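Transcriptional regulator, ROK family (Vibrio cholerae O1 biovar eltor, PDB 1Z05) probably regulates transcription of carbohydrate-metabolism genes by binding DNA, as a zinc-containing ROK-family homologue of the Escherichia coli repressor Mlc. Local coordinates at residues A[176-187]-A[190-201]; A[213-223]-A[412-422]. All coordinates share one frame; numbering follows the deposited sequence.

Contact 1: A[176-187]-A[190-201]; sequences LPGLVNSEQGIV and MPHYNVKNLALG. With SO4 (sulfate ion), chain F.
Met-190 folds its side chain onto Leu-176 and Pro-177, where strand 168-176 ends. Its CG is held between the backbone N and the carbonyl carbon (chi1 68°) and the chain turns again at chi3, which carries the methyl CE to 3.5 Å from Leu-176 CD1; the two side chains cross at about a right angle. CE and CB both rest, from the same side, against Pro-177 O, a carbonyl buried without a polar partner. The two proline rings pack obliquely, Pro-177 CB lying 3.8 Å from Pro-191 CG, and Gly-178, having no side chain, brings its CA to 4.0 Å from Met-190 CA. The middle of the contact is a single antiparallel bridge with a G1 beta bulge, in which Asn-197 and Leu-198 both face Val-187; it sets Leu-198 against the second strand of the hairpin 179-181/186-189, whose turn has its own G1 bulge and an Asx motif at Asn-181. Val-187 N donates to Leu-198 O at 2.8 Å, and Leu-198 N returns a more bent bond to Val-187 O. The branches of Val-187 part: CG1 reaches Val-195 CG1 and Met-190 CB, while CG2 lies alongside Leu-200, 4.0 Å from its CD2. At the start of helix 200-208, Gly-201 N donates to Gly-185 O at 2.9 Å. Next to Pro-191, His-192 N donates to O2 of a sulfate ion, probably from the crystallisation liquor.

Contact 2: A[213-223]-A[412-422]; sequences FVANDTRAWAL and LIKQALYDGLL
Phe-213 lays its ring among four side chains of 412-422. Ile-413 crosses it at about a right angle, with CD1 only 3.4 Å from Phe-213 CD2, and Ala-416 CB approaches obliquely, 3.5 Å from Phe-213 CE1. The far rim is met edge-on, near the ring plane, by Leu-421 CD2 and, more distantly, by Leu-422 CD1. Both methyls of Leu-412 rest on Ala-215 CB; CD1 also meets Phe-213, and CD2 goes on to Ala-220 CB of helix 217-228 at 4.2 Å. Its CG sits beside the backbone N (chi1 -65°), which turns the branched end toward Ala-215. Leu-223 CD2 closes the apolar row on Gln-415 CB. No hydrogen bond joins the two segments. Farther out, Asn-216 caps helix 217-228, its OD1 accepting from Arg-219 N at 3.2 Å, and Arg-219 is itself held by a salt bridge to Glu-266. Backbone bonds from Phe-213 and Ala-215 to strand 168-176 fix the strand. The axes of helices 217-223 and 412-418 stand at 63°, and helix 407-418 packs over the edge strand of a mixed five-stranded sheet whose strand order, 3-2-1-4-5, is consistent with the actin-like ATPase (ASKHA) fold of the ROK family.

How the contacts relate
Followed from the N terminus, the chain leaves strand 168-176, makes the hairpin 179-189 and returns at once, so contact 1 closes a local loop with just two residues between its segments. Helix 200-208 then leads to strand 212-216, where contact 2 opens; 188 residues later, after the second five-stranded sheet, helix 407-418 comes back to close it. The two are in series, neither nested nor crossed, with centres about 16 Å apart. They meet side by side: Leu-176 O lies 2.9 Å from Asp-217 N, and Ser-182 OG probably hydrogen-bonds Val-214 O. Contact 1 joins the hairpin to the start of helix 200-208 next to the first sheet, and contact 2 joins that sheet to the C-terminal helices.

Contact 1: A[176-187]-A[190-201]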
# COMPACT_ATOMS: atom_id res chain seq x y z
N LEU A 176 15.86 -10.56 7.62
CA LEU A 176 15.67 -11.19 8.91
C LEU A 176 14.19 -11.12 9.28
O LEU A 176 13.48 -10.23 8.83
CB LEU A 176 16.50 -10.49 10.00
CG LEU A 176 16.26 -8.99 10.26
CD1 LEU A 176 16.59 -8.66 11.68
CD2 LEU A 176 17.09 -8.12 9.32
N PRO A 177 13.72 -12.06 10.11
CA PRO A 177 12.35 -11.94 10.64
C PRO A 177 12.26 -10.78 11.64
O PRO A 177 13.30 -10.33 12.14
CB PRO A 177 12.14 -13.28 11.37
CG PRO A 177 13.54 -13.72 11.75
CD PRO A 177 14.41 -13.27 10.61
N GLY A 178 11.06 -10.29 11.92
CA GLY A 178 10.88 -9.26 12.94
C GLY A 178 10.46 -7.89 12.42
O GLY A 178 10.14 -7.74 11.25
N LEU A 179 10.44 -6.90 13.31
CA LEU A 179 10.05 -5.54 12.93
C LEU A 179 11.26 -4.76 12.45
O LEU A 179 12.23 -4.58 13.19
CB LEU A 179 9.35 -4.81 14.09
CG LEU A 179 8.11 -5.44 14.74
CD1 LEU A 179 7.55 -4.53 15.84
CD2 LEU A 179 7.02 -5.76 13.71
N VAL A 180 11.20 -4.30 11.21
CA VAL A 180 12.35 -3.68 10.56
C VAL A 180 11.93 -2.36 9.91
O VAL A 180 10.97 -2.32 9.12
CB VAL A 180 13.02 -4.63 9.53
CG1 VAL A 180 14.18 -3.97 8.80
CG2 VAL A 180 13.45 -5.96 10.18
N ASN A 181 12.63 -1.29 10.26
CA ASN A 181 12.52 -0.03 9.54
C ASN A 181 13.60 0.00 8.46
O ASN A 181 14.78 0.21 8.76
CB ASN A 181 12.64 1.16 10.50
CG ASN A 181 12.38 2.50 9.81
OD1 ASN A 181 12.77 2.73 8.66
ND2 ASN A 181 11.72 3.40 10.52
N SER A 182 13.18 -0.22 7.22
CA SER A 182 14.08 -0.29 6.06
C SER A 182 14.74 1.04 5.71
O SER A 182 15.93 1.08 5.37
CB SER A 182 13.33 -0.82 4.84
OG SER A 182 13.27 -2.23 4.88
N GLU A 183 13.95 2.11 5.76
CA GLU A 183 14.42 3.47 5.52
C GLU A 183 15.63 3.80 6.40
O GLU A 183 16.59 4.41 5.93
CB GLU A 183 13.28 4.47 5.79
CG GLU A 183 13.56 5.93 5.40
CD GLU A 183 12.50 6.91 5.91
OE1 GLU A 183 11.73 6.56 6.83
OE2 GLU A 183 12.44 8.06 5.39
N GLN A 184 15.58 3.37 7.66
CA GLN A 184 16.61 3.72 8.64
C GLN A 184 17.62 2.59 8.92
O GLN A 184 18.68 2.84 9.48
CB GLN A 184 15.95 4.18 9.95
CG GLN A 184 15.03 5.39 9.82
CD GLN A 184 15.76 6.74 9.85
OE1 GLN A 184 15.60 7.52 10.80
NE2 GLN A 184 16.54 7.02 8.82
N GLY A 185 17.29 1.37 8.52
CA GLY A 185 18.16 0.22 8.76
C GLY A 185 18.12 -0.25 10.21
O GLY A 185 19.10 -0.78 10.73
N ILE A 186 16.97 -0.06 10.85
CA ILE A 186 16.80 -0.35 12.28
C ILE A 186 15.92 -1.57 12.47
O ILE A 186 14.83 -1.67 11.90
CB ILE A 186 16.20 0.85 13.02
CG1 ILE A 186 17.20 2.01 13.09
CG2 ILE A 186 15.73 0.46 14.43
CD1 ILE A 186 16.60 3.32 13.59
N VAL A 187 16.41 -2.52 13.28
CA VAL A 187 15.60 -3.66 13.70
C VAL A 187 14.98 -3.32 15.06
O VAL A 187 15.69 -3.24 16.06
CB VAL A 187 16.44 -4.94 13.85
CG1 VAL A 187 15.51 -6.13 14.19
CG2 VAL A 187 17.23 -5.21 12.56
N MET A 190 12.85 -8.58 17.26
CA MET A 190 12.82 -9.77 16.40
C MET A 190 12.69 -11.06 17.20
O MET A 190 12.91 -11.06 18.42
CB MET A 190 14.06 -9.79 15.49
CG MET A 190 15.39 -10.02 16.20
SD MET A 190 16.75 -10.06 15.03
CE MET A 190 16.19 -11.35 13.89
N PRO A 191 12.32 -12.17 16.53
CA PRO A 191 12.26 -13.45 17.23
C PRO A 191 13.67 -13.93 17.60
O PRO A 191 14.64 -13.49 16.99
CB PRO A 191 11.65 -14.41 16.20
CG PRO A 191 11.16 -13.55 15.08
CD PRO A 191 11.95 -12.30 15.11
N HIS A 192 13.75 -14.81 18.60
CA HIS A 192 14.99 -15.50 19.00
C HIS A 192 15.97 -14.61 19.75
O HIS A 192 16.36 -14.92 20.87
CB HIS A 192 15.67 -16.15 17.78
CG HIS A 192 16.87 -16.98 18.14
ND1 HIS A 192 16.76 -18.28 18.58
CD2 HIS A 192 18.19 -16.69 18.13
CE1 HIS A 192 17.97 -18.76 18.82
NE2 HIS A 192 18.85 -17.82 18.55
N TYR A 193 16.38 -13.50 19.13
CA TYR A 193 17.35 -12.59 19.73
C TYR A 193 16.66 -11.55 20.61
O TYR A 193 15.50 -11.20 20.39
CB TYR A 193 18.20 -11.91 18.65
CG TYR A 193 18.89 -12.86 17.70
CD1 TYR A 193 20.07 -13.51 18.07
CD2 TYR A 193 18.35 -13.13 16.44
CE1 TYR A 193 20.70 -14.40 17.20
CE2 TYR A 193 18.98 -14.02 15.56
CZ TYR A 193 20.16 -14.65 15.95
OH TYR A 193 20.80 -15.53 15.11
N ASN A 194 17.39 -11.08 21.62
CA ASN A 194 16.91 -10.02 22.48
C ASN A 194 17.35 -8.68 21.91
O ASN A 194 18.43 -8.18 22.22
CB ASN A 194 17.42 -10.23 23.91
CG ASN A 194 16.95 -9.14 24.86
OD1 ASN A 194 15.92 -8.50 24.64
ND2 ASN A 194 17.72 -8.93 25.93
N VAL A 195 16.48 -8.11 21.08
CA VAL A 195 16.79 -6.89 20.33
C VAL A 195 15.80 -5.77 20.61
O VAL A 195 14.60 -6.00 20.74
CB VAL A 195 16.86 -7.20 18.80
CG1 VAL A 195 16.74 -5.93 17.95
CG2 VAL A 195 18.15 -7.93 18.49
N LYS A 196 16.33 -4.55 20.72
CA LYS A 196 15.53 -3.35 20.88
C LYS A 196 16.18 -2.20 20.10
O LYS A 196 17.18 -1.63 20.55
CB LYS A 196 15.37 -2.97 22.36
CG LYS A 196 14.31 -1.91 22.64
CD LYS A 196 14.20 -1.64 24.14
CE LYS A 196 12.96 -0.83 24.49
NZ LYS A 196 12.79 -0.70 25.97
N ASN A 197 15.60 -1.89 18.95
CA ASN A 197 16.05 -0.79 18.09
C ASN A 197 17.53 -0.86 17.71
O ASN A 197 18.27 0.11 17.86
CB ASN A 197 15.70 0.57 18.72
CG ASN A 197 14.19 0.77 18.85
OD1 ASN A 197 13.42 0.47 17.92
ND2 ASN A 197 13.76 1.29 20.00
N LEU A 198 17.95 -2.03 17.21
CA LEU A 198 19.33 -2.21 16.77
C LEU A 198 19.56 -1.53 15.42
O LEU A 198 18.92 -1.89 14.42
CB LEU A 198 19.71 -3.70 16.72
CG LEU A 198 21.02 -4.09 16.01
CD1 LEU A 198 22.25 -3.63 16.80
CD2 LEU A 198 21.08 -5.58 15.71
N ALA A 199 20.49 -0.57 15.40
CA ALA A 199 20.82 0.17 14.18
C ALA A 199 21.74 -0.66 13.28
O ALA A 199 22.91 -0.32 13.09
CB ALA A 199 21.46 1.51 14.54
N LEU A 200 21.18 -1.73 12.73
CA LEU A 200 21.94 -2.73 11.99
C LEU A 200 22.58 -2.19 10.70
O LEU A 200 23.76 -2.45 10.44
CB LEU A 200 21.05 -3.93 11.67
CG LEU A 200 21.71 -5.18 11.08
CD1 LEU A 200 22.79 -5.72 12.02
CD2 LEU A 200 20.64 -6.24 10.79
N GLY A 201 21.80 -1.47 9.90
CA GLY A 201 22.32 -0.80 8.70
C GLY A 201 23.45 0.18 8.97
O GLY A 201 24.54 0.02 8.42
S SO4 F . 11.15 -16.07 20.58
O1 SO4 F . 12.31 -16.26 21.44
O2 SO4 F . 11.05 -14.66 20.20
O3 SO4 F . 11.27 -16.90 19.38
O4 SO4 F . 9.94 -16.45 21.31

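Contact 2: A[213-223]-A[412-422]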
# COMPACT_ATOMS: atom_id res chain seq x y z
N PHE A 213 21.37 -2.40 2.93
CA PHE A 213 19.93 -2.53 2.73
C PHE A 213 19.41 -3.61 3.67
O PHE A 213 19.78 -4.78 3.54
CB PHE A 213 19.64 -2.89 1.26
CG PHE A 213 20.15 -1.85 0.30
CD1 PHE A 213 19.35 -0.78 -0.08
CD2 PHE A 213 21.46 -1.90 -0.17
CE1 PHE A 213 19.84 0.20 -0.92
CE2 PHE A 213 21.95 -0.92 -1.02
CZ PHE A 213 21.14 0.13 -1.40
N VAL A 214 18.56 -3.20 4.61
CA VAL A 214 18.04 -4.07 5.65
C VAL A 214 16.54 -4.20 5.43
O VAL A 214 15.87 -3.19 5.18
CB VAL A 214 18.28 -3.46 7.06
CG1 VAL A 214 17.93 -4.47 8.15
CG2 VAL A 214 19.75 -3.01 7.22
N ALA A 215 16.01 -5.42 5.49
CA ALA A 215 14.56 -5.60 5.34
C ALA A 215 14.03 -6.81 6.09
O ALA A 215 14.77 -7.76 6.39
CB ALA A 215 14.17 -5.66 3.84
N ASN A 216 12.74 -6.77 6.40
CA ASN A 216 12.04 -7.94 6.88
C ASN A 216 12.06 -9.03 5.80
O ASN A 216 11.85 -8.73 4.62
CB ASN A 216 10.61 -7.58 7.28
CG ASN A 216 9.75 -8.80 7.55
OD1 ASN A 216 9.13 -9.34 6.64
ND2 ASN A 216 9.69 -9.22 8.81
N ASP A 217 12.31 -10.27 6.20
CA ASP A 217 12.52 -11.36 5.26
C ASP A 217 11.32 -11.70 4.39
O ASP A 217 11.50 -12.01 3.21
CB ASP A 217 13.11 -12.61 5.93
CG ASP A 217 12.25 -13.16 7.08
OD1 ASP A 217 11.20 -12.56 7.43
OD2 ASP A 217 12.63 -14.22 7.63
N THR A 218 10.12 -11.65 4.96
CA THR A 218 8.90 -11.99 4.21
C THR A 218 8.63 -10.97 3.10
O THR A 218 8.26 -11.33 1.97
CB THR A 218 7.67 -12.14 5.14
OG1 THR A 218 7.90 -13.22 6.05
CG2 THR A 218 6.39 -12.42 4.34
N ARG A 219 8.83 -9.70 3.43
CA ARG A 219 8.62 -8.62 2.50
C ARG A 219 9.65 -8.64 1.39
O ARG A 219 9.30 -8.44 0.22
CB ARG A 219 8.61 -7.27 3.22
CG ARG A 219 7.21 -6.85 3.66
CD ARG A 219 6.91 -7.29 5.08
NE ARG A 219 5.73 -8.14 5.14
CZ ARG A 219 5.42 -8.93 6.17
NH1 ARG A 219 6.21 -8.99 7.23
NH2 ARG A 219 4.33 -9.68 6.14
N ALA A 220 10.91 -8.89 1.74
CA ALA A 220 11.98 -8.99 0.75
C ALA A 220 11.84 -10.23 -0.13
O ALA A 220 12.20 -10.22 -1.31
CB ALA A 220 13.35 -8.96 1.43
N TRP A 221 11.31 -11.31 0.45
CA TRP A 221 11.02 -12.51 -0.31
C TRP A 221 9.91 -12.26 -1.35
O TRP A 221 10.02 -12.70 -2.49
CB TRP A 221 10.66 -13.64 0.67
CG TRP A 221 10.33 -14.97 0.09
CD1 TRP A 221 10.55 -15.42 -1.19
CD2 TRP A 221 9.75 -16.06 0.80
NE1 TRP A 221 10.10 -16.71 -1.32
CE2 TRP A 221 9.61 -17.13 -0.11
CE3 TRP A 221 9.32 -16.24 2.13
CZ2 TRP A 221 9.06 -18.37 0.26
CZ3 TRP A 221 8.77 -17.47 2.49
CH2 TRP A 221 8.65 -18.52 1.56
N ALA A 222 8.86 -11.53 -0.98
CA ALA A 222 7.82 -11.17 -1.96
C ALA A 222 8.43 -10.40 -3.14
O ALA A 222 8.05 -10.62 -4.29
CB ALA A 222 6.71 -10.38 -1.31
N LEU A 223 9.36 -9.49 -2.85
CA LEU A 223 10.11 -8.77 -3.89
C LEU A 223 10.97 -9.68 -4.78
O LEU A 223 11.01 -9.47 -5.99
CB LEU A 223 10.97 -7.66 -3.28
CG LEU A 223 11.70 -6.69 -4.23
CD1 LEU A 223 10.72 -5.90 -5.10
CD2 LEU A 223 12.62 -5.74 -3.48
N LEU A 412 16.53 -6.77 -2.98
CA LEU A 412 16.73 -5.43 -2.45
C LEU A 412 17.79 -4.67 -3.26
O LEU A 412 17.63 -3.48 -3.52
CB LEU A 412 17.21 -5.48 -0.98
CG LEU A 412 16.27 -6.04 0.09
CD1 LEU A 412 16.93 -5.95 1.45
CD2 LEU A 412 14.93 -5.29 0.09
N ILE A 413 18.86 -5.36 -3.62
CA ILE A 413 19.97 -4.79 -4.40
C ILE A 413 19.51 -4.50 -5.84
O ILE A 413 19.74 -3.41 -6.36
CB ILE A 413 21.21 -5.73 -4.40
CG1 ILE A 413 21.78 -5.90 -2.97
CG2 ILE A 413 22.33 -5.23 -5.36
CD1 ILE A 413 21.90 -4.62 -2.17
N LYS A 414 18.85 -5.47 -6.47
CA LYS A 414 18.32 -5.23 -7.81
C LYS A 414 17.38 -4.01 -7.83
O LYS A 414 17.53 -3.14 -8.70
CB LYS A 414 17.67 -6.49 -8.40
CG LYS A 414 16.89 -6.24 -9.69
CD LYS A 414 17.21 -7.27 -10.75
CE LYS A 414 18.34 -6.77 -11.65
NZ LYS A 414 18.97 -7.84 -12.46
N GLN A 415 16.46 -3.92 -6.87
CA GLN A 415 15.53 -2.79 -6.83
C GLN A 415 16.22 -1.45 -6.52
O GLN A 415 15.78 -0.41 -7.00
CB GLN A 415 14.36 -3.06 -5.87
CG GLN A 415 13.17 -2.09 -6.00
CD GLN A 415 12.62 -1.99 -7.43
OE1 GLN A 415 12.52 -0.90 -7.99
NE2 GLN A 415 12.26 -3.13 -8.01
N ALA A 416 17.30 -1.49 -5.74
CA ALA A 416 18.10 -0.27 -5.46
C ALA A 416 18.87 0.22 -6.69
O ALA A 416 19.13 1.41 -6.81
CB ALA A 416 19.06 -0.48 -4.30
N LEU A 417 19.24 -0.70 -7.58
CA LEU A 417 19.81 -0.34 -8.89
C LEU A 417 18.74 0.34 -9.77
O LEU A 417 18.97 1.41 -10.32
CB LEU A 417 20.38 -1.57 -9.61
CG LEU A 417 21.64 -2.21 -9.00
CD1 LEU A 417 21.92 -3.57 -9.60
CD2 LEU A 417 22.88 -1.33 -9.15
N TYR A 418 17.57 -0.29 -9.86
CA TYR A 418 16.44 0.25 -10.62
C TYR A 418 15.89 1.57 -10.06
O TYR A 418 15.39 2.41 -10.82
CB TYR A 418 15.33 -0.78 -10.70
CG TYR A 418 15.64 -2.00 -11.55
CD1 TYR A 418 16.83 -2.10 -12.29
CD2 TYR A 418 14.72 -3.04 -11.64
CE1 TYR A 418 17.09 -3.22 -13.08
CE2 TYR A 418 14.96 -4.15 -12.43
CZ TYR A 418 16.15 -4.24 -13.14
OH TYR A 418 16.36 -5.36 -13.92
N ASP A 419 15.95 1.75 -8.74
CA ASP A 419 15.55 3.01 -8.13
C ASP A 419 16.64 4.07 -8.35
O ASP A 419 16.39 5.26 -8.16
CB ASP A 419 15.24 2.84 -6.64
CG ASP A 419 13.97 2.03 -6.38
OD1 ASP A 419 13.20 1.77 -7.33
OD2 ASP A 419 13.75 1.64 -5.21
N GLY A 420 17.83 3.62 -8.74
CA GLY A 420 18.96 4.51 -9.03
C GLY A 420 19.82 4.83 -7.82
O GLY A 420 20.92 5.38 -7.96
N LEU A 421 19.32 4.49 -6.63
CA LEU A 421 20.04 4.74 -5.38
C LEU A 421 21.46 4.15 -5.39
O LEU A 421 22.44 4.84 -5.10
CB LEU A 421 19.25 4.22 -4.17
CG LEU A 421 19.67 4.66 -2.76
CD1 LEU A 421 18.47 4.74 -1.82
CD2 LEU A 421 20.75 3.76 -2.16
N LEU A 422 21.55 2.87 -5.73
CA LEU A 422 22.82 2.17 -5.69
C LEU A 422 23.73 2.60 -6.83
O LEU A 422 24.94 2.72 -6.64
CB LEU A 422 22.63 0.65 -5.69
CG LEU A 422 23.88 -0.20 -5.47
CD1 LEU A 422 24.67 0.27 -4.24
CD2 LEU A 422 23.50 -1.67 -5.35